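Local coordinates for putative uncharacterized protein (Trypanosoma congolense, PDB 4E40), which is the elongated helical-bundle part of a longer cell-surface membrane receptor that probably binds haptoglobin-hemoglobin for uptake, at residues R37-R42 with K207-V212; E106-K111 with E217-A222; A26-A31 with Y168-K173. All blocks are in the same frame, centred on the assembly; numbering follows the deposited sequence.

Interaction 1 (R37-R42 with K207-V212); sequences RPAVIR and KDVKSV
Ala39 packs against Val209 and Val212, and Pro38 against Val209, in an apolar helix-to-helix contact at the middle of the elongated bundle. Helix 28-73 packs here on helix 192-246. The two short segments run in roughly the same direction, with 37° between them, and their axes come within 9.1 Å. Ala39 and Val209 face each other, their CA atoms 5.6 Å apart. The small methyl of Ala39 sits between the two valines. Its CB lies 3.9 Å from CG2 of Val209, and CG1 and CG2 of Val212 lie slightly farther off. The other branch of Val209, CG1, reaches the ring of Pro38 and touches its CB at 4.1 Å. Helix 28-73 is kinked at this proline. The N atoms of Pro38 and Ala39 both lack a bond to the turn before; for Pro38 this follows from having no N-H.

Arg42 joins through its aliphatic base. CG is anti to the backbone N (chi1 -169°), and it touches CG1 of Val212 at 3.7 Å. The arginine stem and the valine run alongside each other in opposing senses. Helix 82-147 adds a third wall, with Thr119 against Ala39 and Val212, and Leu118 against Val212.

Arg42 binds heme b in another structure of this protein; no heme is bound to this chain here. No hydrogen bond crosses between the segments. The helices are therefore held together here by fitting of apolar groups, with the base of a heme-binding arginine packed on a buried valine.

Interaction 2 (E106-K111 with E217-A222); sequences EIVAKK and EELETA
Lys111 and Glu218 form a salt bridge between helix 82-147 and helix 192-246. NZ of Lys111 gives a hydrogen bond to OE1 of Glu218 at 2.8 Å. The ammonium approaches from above the carboxylate plane, about 50° out of it. The two side chains cross at about a right angle. In Lys111, chi2 of -59° folds CD back toward the side of its own CA, and CD and CE pass close to CB and OE1 of Glu218. The glutamate is extended beyond CG, and its other oxygen, OE2, has a second salt bridge to Arg215. The carboxylate thus has two positive partners, one on each oxygen, which would be expected to favour its charged form.

Below the ion pair the contact is apolar. CB of Lys111 rests on CB of Leu219 at 3.7 Å, so the base of the lysine belongs to the packing and its tip to the salt bridge. Val108 lies one turn earlier and uses both branches. CG1 meets CD2 of Leu219 at 3.9 Å. CG2 meets CB of Ala222 at 3.8 Å and also approaches the carbonyl O of Leu219. Ile107 comes to the same alanine methyl with its CG2 branch, again at 3.8 Å. Ala222 is therefore touched by two branched side chains.

This is an antiparallel helix pair of the elongated bundle, apolar inside with an ion pair at its partly exposed margin. The segments run at 162°, and their axes approach to 8.5 Å. The nearest CA atoms are those of Val108 and Leu219, 5.1 Å apart. Leu219 also touches Val112 and Ile115 of helix 82-147. Helix 28-73 packs here too, with Ser53 against Val108 and Ser49 against Leu219.

Interaction 3 (A26-A31 with Y168-K173); sequences AGVSIA and YDVTAK
Val170 packs against the start of helix 28-73, where Gly27, Val28 and Ala31 receive it. Its CG2 branch lies 4.1 Å from CA of Gly27. Gly27 has no side chain, so the valine approaches its bare CA. CG1, anti to the backbone N (chi1 176°), is near CG2 of Val28 at 4.3 Å. CB of Ala31 meets the carbonyl O of Val170 at 3.4 Å, a methyl-to-oxygen contact.

At the outer side of the contact, Ile30 meets Tyr168. CD1 of Ile30 touches CD1 of the Tyr168 ring at 3.8 Å, and CG1 is close behind. The approach to the ring is oblique, and the two side chains cross at about a right angle. The CB of Tyr168 points away from helix 28-73, but the ring turns back to reach Ile30.

No direct hydrogen bond joins the segments, but one water bridges them. It donates to O of Gly27 at 2.7 Å and accepts from N of Val170 at 3.1 Å. The same carbonyl of Gly27 also takes the helical bond from N of Ala31.

Beyond Val170, Thr171 is the N-cap of helix 172-180, and its OG1 accepts a hydrogen bond from N of Ser174. Just before the segment, OD1 of Asn167 accepts a hydrogen bond from N of Asp169. The contact thus lays the chain that leads into helix 172-180 across the beginning of helix 28-73. Around it, Val28 touches Ala129 of helix 82-147 and Ile198 of helix 192-246, while Ala172 packs on Leu202 and Asp203 of helix 192-246.

In the fold
The three contacts are spread along one elongated helical bundle. Interaction 1 is near the centre of the chain. Its centre is about 15 Å from that of interaction 2 and about 17 Å from that of interaction 3, while the centres of interactions 2 and 3 are about 32 Å apart. Helix 192-246 serves interactions 1 and 2, and helix 28-73 links interactions 1 and 3. The heme b residues Arg42 and Lys52 have side chains about 10 Å apart. Arg42 belongs to interaction 1. In interaction 2, the side chains of Leu219 and Val108 lie about 7 Å from those of Arg42 and Lys52, respectively. Interaction 3 is away from this site.

Interaction 1 (R37-R42 with K207-V212)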
ATOM      1  N   ARG A  37      -2.848   7.128   3.644  1.00 23.16           N
ATOM      2  CA  ARG A  37      -4.179   6.708   4.134  1.00 25.86           C
ATOM      3  C   ARG A  37      -4.711   5.413   3.518  1.00 27.98           C
ATOM      4  O   ARG A  37      -5.114   4.526   4.303  1.00 28.93           O
ATOM      5  CB  ARG A  37      -5.169   7.866   4.022  1.00 27.45           C
ATOM      6  CG  ARG A  37      -6.552   7.585   4.614  1.00 31.18           C
ATOM      7  CD  ARG A  37      -6.482   7.227   6.077  1.00 36.04           C
ATOM      8  NE  ARG A  37      -7.844   7.036   6.590  1.00 43.55           N
ATOM      9  CZ  ARG A  37      -8.150   6.310   7.667  1.00 49.79           C
ATOM     10  NH1 ARG A  37      -7.181   5.709   8.362  1.00 48.37           N
ATOM     11  NH2 ARG A  37      -9.432   6.168   8.036  1.00 47.13           N
ATOM     12  N   PRO A  38      -4.674   5.257   2.172  1.00 26.13           N
ATOM     13  CA  PRO A  38      -5.252   4.007   1.630  1.00 26.76           C
ATOM     14  C   PRO A  38      -4.528   2.748   2.011  1.00 27.56           C
ATOM     15  O   PRO A  38      -5.199   1.697   2.104  1.00 24.27           O
ATOM     16  CB  PRO A  38      -5.163   4.167   0.097  1.00 26.32           C
ATOM     17  CG  PRO A  38      -5.172   5.665  -0.106  1.00 28.91           C
ATOM     18  CD  PRO A  38      -4.390   6.204   1.072  1.00 26.10           C
ATOM     19  N   ALA A  39      -3.205   2.813   2.174  1.00 26.07           N
ATOM     20  CA  ALA A  39      -2.433   1.633   2.579  1.00 25.68           C
ATOM     21  C   ALA A  39      -2.788   1.298   4.003  1.00 25.39           C
ATOM     22  O   ALA A  39      -2.883   0.089   4.307  1.00 24.61           O
ATOM     23  CB  ALA A  39      -0.907   1.822   2.381  1.00 25.86           C
ATOM     24  N   VAL A  40      -3.039   2.279   4.867  1.00 24.62           N
ATOM     25  CA  VAL A  40      -3.368   1.981   6.296  1.00 26.63           C
ATOM     26  C   VAL A  40      -4.749   1.291   6.403  1.00 28.75           C
ATOM     27  O   VAL A  40      -4.919   0.234   7.065  1.00 27.38           O
ATOM     28  CB  VAL A  40      -3.265   3.238   7.159  1.00 31.20           C
ATOM     29  CG1 VAL A  40      -3.928   3.008   8.494  1.00 32.44           C
ATOM     30  CG2 VAL A  40      -1.775   3.607   7.297  1.00 30.34           C
ATOM     31  N   ILE A  41      -5.720   1.837   5.682  1.00 27.75           N
ATOM     32  CA  ILE A  41      -7.020   1.162   5.479  1.00 30.19           C
ATOM     33  C   ILE A  41      -6.889  -0.269   4.905  1.00 30.34           C
ATOM     34  O   ILE A  41      -7.428  -1.226   5.510  1.00 31.45           O
ATOM     35  CB  ILE A  41      -7.988   2.072   4.663  1.00 32.44           C
ATOM     36  CG1 ILE A  41      -8.236   3.398   5.370  1.00 33.94           C
ATOM     37  CG2 ILE A  41      -9.356   1.407   4.543  1.00 32.49           C
ATOM     38  CD1 ILE A  41      -8.525   3.267   6.846  1.00 40.88           C
ATOM     39  N   ARG A  42      -6.194  -0.439   3.785  0.50 28.07           N
ATOM     40  CA  ARG A  42      -5.982  -1.770   3.190  0.50 28.06           C
ATOM     41  C   ARG A  42      -5.334  -2.755   4.163  0.50 27.69           C
ATOM     42  O   ARG A  42      -5.817  -3.889   4.363  0.50 25.32           O
ATOM     43  CB  ARG A  42      -5.100  -1.634   1.955  0.50 28.91           C
ATOM     44  CG  ARG A  42      -4.994  -2.859   1.084  0.50 27.50           C
ATOM     45  CD  ARG A  42      -6.162  -2.867   0.082  0.50 31.89           C
ATOM     46  NE  ARG A  42      -7.354  -3.375   0.719  0.50 31.25           N
ATOM     47  CZ  ARG A  42      -8.454  -3.761   0.080  0.50 34.10           C
ATOM     48  NH1 ARG A  42      -8.522  -3.701  -1.240  0.50 34.39           N
ATOM     49  NH2 ARG A  42      -9.471  -4.255   0.777  0.50 34.52           N
ATOM     50  N   LYS A 207       4.854   5.440  -4.510  1.00 22.50           N
ATOM     51  CA  LYS A 207       5.113   4.137  -5.159  1.00 23.64           C
ATOM     52  C   LYS A 207       4.629   2.989  -4.291  1.00 23.74           C
ATOM     53  O   LYS A 207       3.993   2.029  -4.797  1.00 23.84           O
ATOM     54  CB  LYS A 207       6.581   3.976  -5.442  1.00 26.87           C
ATOM     55  CG  LYS A 207       6.999   4.765  -6.672  1.00 35.84           C
ATOM     56  CD  LYS A 207       8.518   4.667  -6.804  1.00 38.98           C
ATOM     57  CE  LYS A 207       8.995   5.000  -8.211  1.00 49.73           C
ATOM     58  NZ  LYS A 207       8.799   6.437  -8.538  1.00 50.11           N
ATOM     59  N   ASP A 208       4.910   3.081  -2.999  1.00 21.53           N
ATOM     60  CA  ASP A 208       4.571   1.977  -2.067  1.00 21.72           C
ATOM     61  C   ASP A 208       3.068   1.805  -1.951  1.00 21.12           C
ATOM     62  O   ASP A 208       2.592   0.653  -1.890  1.00 20.14           O
ATOM     63  CB  ASP A 208       5.180   2.190  -0.676  1.00 24.16           C
ATOM     64  CG  ASP A 208       6.693   1.889  -0.644  1.00 28.98           C
ATOM     65  OD1 ASP A 208       7.252   1.322  -1.608  1.00 31.40           O
ATOM     66  OD2 ASP A 208       7.357   2.264   0.341  1.00 29.54           O
ATOM     67  N   VAL A 209       2.324   2.906  -1.926  1.00 20.13           N
ATOM     68  CA  VAL A 209       0.884   2.829  -1.756  1.00 20.20           C
ATOM     69  C   VAL A 209       0.287   2.306  -3.064  1.00 20.97           C
ATOM     70  O   VAL A 209      -0.639   1.493  -3.007  1.00 19.95           O
ATOM     71  CB  VAL A 209       0.259   4.149  -1.238  1.00 21.42           C
ATOM     72  CG1 VAL A 209      -1.248   4.045  -1.253  1.00 21.05           C
ATOM     73  CG2 VAL A 209       0.815   4.506   0.156  1.00 21.91           C
ATOM     74  N   LYS A 210       0.843   2.712  -4.212  1.00 21.18           N
ATOM     75  CA  LYS A 210       0.359   2.172  -5.509  1.00 22.93           C
ATOM     76  C   LYS A 210       0.577   0.659  -5.518  1.00 23.38           C
ATOM     77  O   LYS A 210      -0.323  -0.093  -5.947  1.00 23.50           O
ATOM     78  CB  LYS A 210       1.050   2.803  -6.694  1.00 24.39           C
ATOM     79  CG  LYS A 210       0.527   4.206  -6.947  1.00 24.54           C
ATOM     80  CD  LYS A 210       1.325   4.890  -8.023  1.00 27.15           C
ATOM     81  CE  LYS A 210       0.713   6.248  -8.292  1.00 29.22           C
ATOM     82  NZ  LYS A 210       1.653   7.121  -9.047  1.00 31.10           N
ATOM     83  N   SER A 211       1.760   0.228  -5.080  0.50 22.51           N
ATOM     84  CA  SER A 211       2.083  -1.209  -4.987  0.50 22.54           C
ATOM     85  C   SER A 211       1.107  -1.933  -4.063  0.50 22.28           C
ATOM     86  O   SER A 211       0.634  -3.032  -4.401  0.50 23.56           O
ATOM     87  CB  SER A 211       3.531  -1.433  -4.530  0.50 22.30           C
ATOM     88  OG  SER A 211       4.482  -1.037  -5.512  0.50 21.96           O
ATOM     89  N   VAL A 212       0.793  -1.347  -2.904  1.00 21.09           N
ATOM     90  CA  VAL A 212      -0.189  -1.951  -1.975  1.00 20.55           C
ATOM     91  C   VAL A 212      -1.535  -2.193  -2.657  1.00 21.76           C
ATOM     92  O   VAL A 212      -2.131  -3.277  -2.511  1.00 22.27           O
ATOM     93  CB  VAL A 212      -0.394  -1.112  -0.678  1.00 20.57           C
ATOM     94  CG1 VAL A 212      -1.650  -1.524   0.109  1.00 22.11           C
ATOM     95  CG2 VAL A 212       0.826  -1.245   0.195  1.00 20.99           C
TER

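Interaction 2 (E106-K111 with E217-A222)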
ATOM      1  N   GLU A 106      -2.013 -19.972  -1.060  1.00 18.02           N
ATOM      2  CA  GLU A 106      -0.597 -19.547  -0.959  1.00 20.56           C
ATOM      3  C   GLU A 106      -0.335 -18.210  -1.590  1.00 21.40           C
ATOM      4  O   GLU A 106       0.448 -17.405  -1.041  1.00 21.97           O
ATOM      5  CB  GLU A 106       0.334 -20.609  -1.566  1.00 22.93           C
ATOM      6  CG  GLU A 106       0.565 -21.742  -0.601  1.00 31.63           C
ATOM      7  CD  GLU A 106       0.883 -21.209   0.829  1.00 35.39           C
ATOM      8  OE1 GLU A 106       1.743 -20.277   1.010  1.00 38.49           O
ATOM      9  OE2 GLU A 106       0.215 -21.712   1.742  1.00 30.36           O
ATOM     10  N   ILE A 107      -0.976 -17.946  -2.739  1.00 17.95           N
ATOM     11  CA  ILE A 107      -0.855 -16.626  -3.326  1.00 19.42           C
ATOM     12  C   ILE A 107      -1.445 -15.558  -2.420  1.00 19.63           C
ATOM     13  O   ILE A 107      -0.791 -14.481  -2.274  1.00 19.60           O
ATOM     14  CB  ILE A 107      -1.489 -16.548  -4.720  1.00 19.58           C
ATOM     15  CG1 ILE A 107      -0.662 -17.377  -5.650  1.00 22.04           C
ATOM     16  CG2 ILE A 107      -1.496 -15.060  -5.216  1.00 18.62           C
ATOM     17  CD1 ILE A 107      -1.324 -17.604  -7.002  1.00 25.87           C
ATOM     18  N   VAL A 108      -2.613 -15.794  -1.814  1.00 19.51           N
ATOM     19  CA  VAL A 108      -3.248 -14.868  -0.875  1.00 19.01           C
ATOM     20  C   VAL A 108      -2.268 -14.584   0.284  1.00 20.32           C
ATOM     21  O   VAL A 108      -2.080 -13.430   0.673  1.00 20.83           O
ATOM     22  CB  VAL A 108      -4.564 -15.409  -0.307  1.00 20.51           C
ATOM     23  CG1 VAL A 108      -5.044 -14.485   0.864  1.00 19.74           C
ATOM     24  CG2 VAL A 108      -5.603 -15.448  -1.424  1.00 20.25           C
ATOM     25  N   ALA A 109      -1.616 -15.614   0.783  1.00 19.49           N
ATOM     26  CA  ALA A 109      -0.692 -15.415   1.918  1.00 19.57           C
ATOM     27  C   ALA A 109       0.450 -14.549   1.489  1.00 19.53           C
ATOM     28  O   ALA A 109       0.914 -13.691   2.293  1.00 20.73           O
ATOM     29  CB  ALA A 109      -0.133 -16.796   2.361  1.00 20.41           C
ATOM     30  N   LYS A 110       0.970 -14.760   0.265  1.00 18.99           N
ATOM     31  CA  LYS A 110       2.110 -13.995  -0.246  1.00 20.35           C
ATOM     32  C   LYS A 110       1.721 -12.526  -0.348  1.00 19.76           C
ATOM     33  O   LYS A 110       2.519 -11.648   0.045  1.00 22.68           O
ATOM     34  CB  LYS A 110       2.600 -14.505  -1.610  1.00 22.91           C
ATOM     35  CG  LYS A 110       3.281 -15.879  -1.547  1.00 31.68           C
ATOM     36  CD  LYS A 110       3.655 -16.454  -2.925  1.00 37.76           C
ATOM     37  CE  LYS A 110       4.221 -17.890  -2.827  1.00 40.41           C
ATOM     38  NZ  LYS A 110       5.149 -18.074  -1.685  1.00 48.74           N
ATOM     39  N   LYS A 111       0.502 -12.279  -0.834  1.00 18.93           N
ATOM     40  CA  LYS A 111       0.063 -10.871  -1.014  1.00 18.37           C
ATOM     41  C   LYS A 111      -0.168 -10.206   0.301  1.00 17.90           C
ATOM     42  O   LYS A 111       0.088  -8.966   0.427  1.00 18.90           O
ATOM     43  CB  LYS A 111      -1.221 -10.762  -1.889  1.00 18.47           C
ATOM     44  CG  LYS A 111      -1.039 -11.351  -3.258  1.00 19.87           C
ATOM     45  CD  LYS A 111       0.051 -10.769  -4.126  1.00 22.89           C
ATOM     46  CE  LYS A 111       0.365 -11.791  -5.203  1.00 28.38           C
ATOM     47  NZ  LYS A 111       1.086 -11.165  -6.328  1.00 34.36           N
ATOM     48  N   GLU A 217      -5.337  -6.031  -5.213  1.00 23.73           N
ATOM     49  CA  GLU A 217      -6.203  -6.500  -6.345  1.00 25.96           C
ATOM     50  C   GLU A 217      -5.808  -7.953  -6.627  1.00 25.51           C
ATOM     51  O   GLU A 217      -6.706  -8.816  -6.844  1.00 25.84           O
ATOM     52  CB  GLU A 217      -6.007  -5.632  -7.620  1.00 28.79           C
ATOM     53  CG  GLU A 217      -6.634  -4.237  -7.501  1.00 34.93           C
ATOM     54  CD  GLU A 217      -6.486  -3.399  -8.791  1.00 45.85           C
ATOM     55  OE1 GLU A 217      -5.424  -3.490  -9.464  1.00 49.30           O
ATOM     56  OE2 GLU A 217      -7.413  -2.602  -9.120  1.00 48.53           O
ATOM     57  N   GLU A 218      -4.509  -8.217  -6.643  1.00 25.20           N
ATOM     58  CA  GLU A 218      -4.010  -9.607  -6.853  1.00 25.52           C
ATOM     59  C   GLU A 218      -4.480 -10.570  -5.773  1.00 24.83           C
ATOM     60  O   GLU A 218      -4.860 -11.751  -6.051  1.00 21.92           O
ATOM     61  CB  GLU A 218      -2.492  -9.626  -7.006  1.00 27.13           C
ATOM     62  CG  GLU A 218      -1.961  -8.911  -8.252  1.00 28.50           C
ATOM     63  CD  GLU A 218      -0.547  -8.383  -8.109  1.00 31.73           C
ATOM     64  OE1 GLU A 218       0.091  -8.623  -7.051  1.00 27.47           O
ATOM     65  OE2 GLU A 218      -0.080  -7.681  -9.036  1.00 32.15           O
ATOM     66  N   LEU A 219      -4.506 -10.102  -4.533  1.00 22.73           N
ATOM     67  CA  LEU A 219      -5.053 -10.884  -3.420  1.00 22.23           C
ATOM     68  C   LEU A 219      -6.511 -11.282  -3.652  1.00 23.65           C
ATOM     69  O   LEU A 219      -6.916 -12.459  -3.487  1.00 22.48           O
ATOM     70  CB  LEU A 219      -4.879 -10.098  -2.106  1.00 21.92           C
ATOM     71  CG  LEU A 219      -5.146 -10.850  -0.803  1.00 23.34           C
ATOM     72  CD1 LEU A 219      -4.522  -9.967   0.275  1.00 22.60           C
ATOM     73  CD2 LEU A 219      -6.615 -11.137  -0.489  1.00 23.96           C
ATOM     74  N   GLU A 220      -7.284 -10.288  -4.071  1.00 23.07           N
ATOM     75  CA  GLU A 220      -8.686 -10.507  -4.313  1.00 25.29           C
ATOM     76  C   GLU A 220      -8.888 -11.454  -5.465  1.00 23.15           C
ATOM     77  O   GLU A 220      -9.814 -12.304  -5.354  1.00 26.57           O
ATOM     78  CB  GLU A 220      -9.386  -9.157  -4.605  1.00 27.90           C
ATOM     79  CG  GLU A 220     -10.895  -9.300  -4.737  1.00 36.15           C
ATOM     80  CD  GLU A 220     -11.605 -10.130  -3.681  1.00 42.14           C
ATOM     81  OE1 GLU A 220     -12.435 -10.976  -4.115  1.00 49.61           O
ATOM     82  OE2 GLU A 220     -11.392  -9.957  -2.445  1.00 42.30           O
ATOM     83  N   THR A 221      -8.065 -11.385  -6.496  1.00 23.84           N
ATOM     84  CA  THR A 221      -8.196 -12.312  -7.651  1.00 24.99           C
ATOM     85  C   THR A 221      -7.924 -13.763  -7.195  1.00 26.84           C
ATOM     86  O   THR A 221      -8.646 -14.706  -7.543  1.00 26.15           O
ATOM     87  CB  THR A 221      -7.276 -11.909  -8.772  1.00 29.55           C
ATOM     88  OG1 THR A 221      -7.769 -10.666  -9.286  1.00 31.16           O
ATOM     89  CG2 THR A 221      -7.234 -12.957  -9.881  1.00 30.26           C
ATOM     90  N   ALA A 222      -6.908 -13.913  -6.367  1.00 22.98           N
ATOM     91  CA  ALA A 222      -6.644 -15.296  -5.831  1.00 21.96           C
ATOM     92  C   ALA A 222      -7.698 -15.817  -4.888  1.00 23.67           C
ATOM     93  O   ALA A 222      -7.967 -17.038  -4.879  1.00 23.99           O
ATOM     94  CB  ALA A 222      -5.241 -15.298  -5.170  1.00 21.65           C
TER

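Interaction 3 (A26-A31 with Y168-K173)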
ATOM      1  N   ALA A  26       5.292  23.390   4.584  1.00 18.91           N
ATOM      2  CA  ALA A  26       4.309  23.273   5.706  1.00 19.77           C
ATOM      3  C   ALA A  26       3.235  22.249   5.371  1.00 20.37           C
ATOM      4  O   ALA A  26       2.673  21.611   6.292  1.00 22.43           O
ATOM      5  CB  ALA A  26       3.658  24.616   6.005  1.00 20.39           C
ATOM      6  N   GLY A  27       2.931  22.076   4.095  1.00 18.10           N
ATOM      7  CA  GLY A  27       1.887  21.142   3.701  1.00 17.00           C
ATOM      8  C   GLY A  27       2.380  19.721   3.410  1.00 17.73           C
ATOM      9  O   GLY A  27       1.574  18.873   3.106  1.00 17.94           O
ATOM     10  N   VAL A  28       3.669  19.426   3.585  1.00 16.85           N
ATOM     11  CA  VAL A  28       4.180  18.075   3.353  1.00 16.37           C
ATOM     12  C   VAL A  28       3.607  17.090   4.393  1.00 17.61           C
ATOM     13  O   VAL A  28       3.282  15.958   4.023  1.00 16.76           O
ATOM     14  CB  VAL A  28       5.733  18.056   3.412  1.00 16.95           C
ATOM     15  CG1 VAL A  28       6.245  16.600   3.458  1.00 18.17           C
ATOM     16  CG2 VAL A  28       6.260  18.815   2.158  1.00 17.38           C
ATOM     17  N   SER A  29       3.443  17.551   5.631  1.00 19.02           N
ATOM     18  CA  SER A  29       2.912  16.640   6.668  1.00 18.85           C
ATOM     19  C   SER A  29       1.514  16.131   6.261  1.00 19.47           C
ATOM     20  O   SER A  29       1.260  14.912   6.233  1.00 19.06           O
ATOM     21  CB  SER A  29       2.861  17.377   8.005  1.00 21.97           C
ATOM     22  OG  SER A  29       2.362  16.504   9.012  1.00 24.70           O
ATOM     23  N   ILE A  30       0.623  17.083   5.957  1.00 19.91           N
ATOM     24  CA  ILE A  30      -0.687  16.554   5.593  1.00 22.24           C
ATOM     25  C   ILE A  30      -0.687  15.805   4.241  1.00 20.12           C
ATOM     26  O   ILE A  30      -1.377  14.797   4.113  1.00 19.58           O
ATOM     27  CB  ILE A  30      -1.809  17.599   5.750  1.00 26.78           C
ATOM     28  CG1 ILE A  30      -2.109  18.271   4.488  1.00 30.85           C
ATOM     29  CG2 ILE A  30      -1.799  18.364   7.084  1.00 31.72           C
ATOM     30  CD1 ILE A  30      -3.420  17.586   4.289  1.00 32.07           C
ATOM     31  N   ALA A  31       0.120  16.230   3.253  1.00 18.34           N
ATOM     32  CA  ALA A  31       0.247  15.470   2.006  1.00 16.51           C
ATOM     33  C   ALA A  31       0.665  14.031   2.247  1.00 16.23           C
ATOM     34  O   ALA A  31       0.144  13.103   1.632  1.00 17.27           O
ATOM     35  CB  ALA A  31       1.228  16.136   1.062  1.00 17.75           C
ATOM     36  N   TYR A 168      -2.533  22.980   1.037  1.00 18.77           N
ATOM     37  CA  TYR A 168      -3.117  21.675   1.281  1.00 18.50           C
ATOM     38  C   TYR A 168      -3.101  20.768   0.060  1.00 18.72           C
ATOM     39  O   TYR A 168      -3.766  19.749   0.041  1.00 20.01           O
ATOM     40  CB  TYR A 168      -4.596  21.844   1.743  1.00 21.07           C
ATOM     41  CG  TYR A 168      -4.681  22.180   3.230  1.00 21.98           C
ATOM     42  CD1 TYR A 168      -4.953  21.103   4.140  1.00 25.25           C
ATOM     43  CD2 TYR A 168      -4.564  23.468   3.672  1.00 25.43           C
ATOM     44  CE1 TYR A 168      -5.033  21.316   5.497  1.00 25.61           C
ATOM     45  CE2 TYR A 168      -4.650  23.716   5.069  1.00 25.90           C
ATOM     46  CZ  TYR A 168      -4.886  22.617   5.926  1.00 25.22           C
ATOM     47  OH  TYR A 168      -5.004  22.835   7.320  1.00 27.50           O
ATOM     48  N   ASP A 169      -2.414  21.224  -1.011  1.00 18.96           N
ATOM     49  CA  ASP A 169      -2.436  20.458  -2.234  1.00 19.95           C
ATOM     50  C   ASP A 169      -1.017  20.089  -2.670  1.00 21.41           C
ATOM     51  O   ASP A 169      -0.792  19.807  -3.857  1.00 20.94           O
ATOM     52  CB  ASP A 169      -3.037  21.327  -3.312  1.00 21.23           C
ATOM     53  CG  ASP A 169      -4.421  21.845  -2.905  1.00 24.26           C
ATOM     54  OD1 ASP A 169      -5.211  21.033  -2.426  1.00 25.34           O
ATOM     55  OD2 ASP A 169      -4.635  23.037  -3.090  1.00 31.03           O
ATOM     56  N   VAL A 170      -0.143  19.934  -1.690  1.00 20.15           N
ATOM     57  CA  VAL A 170       1.314  19.687  -2.045  1.00 18.49           C
ATOM     58  C   VAL A 170       1.504  18.297  -2.602  1.00 17.94           C
ATOM     59  O   VAL A 170       0.962  17.269  -2.118  1.00 19.19           O
ATOM     60  CB  VAL A 170       2.223  19.865  -0.840  1.00 19.10           C
ATOM     61  CG1 VAL A 170       3.697  19.506  -1.198  1.00 20.37           C
ATOM     62  CG2 VAL A 170       2.155  21.270  -0.401  1.00 19.27           C
ATOM     63  N   THR A 171       2.346  18.242  -3.661  1.00 16.50           N
ATOM     64  CA  THR A 171       2.829  17.003  -4.228  1.00 15.85           C
ATOM     65  C   THR A 171       4.345  17.094  -4.359  1.00 15.80           C
ATOM     66  O   THR A 171       4.913  18.180  -4.302  1.00 16.27           O
ATOM     67  CB  THR A 171       2.254  16.678  -5.623  1.00 15.87           C
ATOM     68  OG1 THR A 171       2.635  17.693  -6.540  1.00 16.05           O
ATOM     69  CG2 THR A 171       0.725  16.675  -5.570  1.00 17.61           C
ATOM     70  N   ALA A 172       4.980  15.926  -4.560  1.00 16.39           N
ATOM     71  CA  ALA A 172       6.433  16.007  -4.843  1.00 15.53           C
ATOM     72  C   ALA A 172       6.678  16.874  -6.088  1.00 15.57           C
ATOM     73  O   ALA A 172       7.663  17.613  -6.124  1.00 16.35           O
ATOM     74  CB  ALA A 172       7.039  14.574  -5.033  1.00 16.96           C
ATOM     75  N   LYS A 173       5.821  16.798  -7.075  1.00 14.88           N
ATOM     76  CA  LYS A 173       5.962  17.608  -8.265  1.00 14.60           C
ATOM     77  C   LYS A 173       5.845  19.083  -7.971  1.00 15.31           C
ATOM     78  O   LYS A 173       6.694  19.882  -8.429  1.00 15.61           O
ATOM     79  CB  LYS A 173       4.879  17.164  -9.267  1.00 16.67           C
ATOM     80  CG  LYS A 173       4.939  17.959 -10.562  1.00 18.36           C
ATOM     81  CD  LYS A 173       3.811  17.488 -11.512  1.00 19.08           C
ATOM     82  CE  LYS A 173       3.884  18.246 -12.844  1.00 22.18           C
ATOM     83  NZ  LYS A 173       2.802  17.726 -13.750  1.00 24.68           N
TER
HETATM   84  O   HOH W   1      -0.367  19.605   1.360  1.00 21.30           O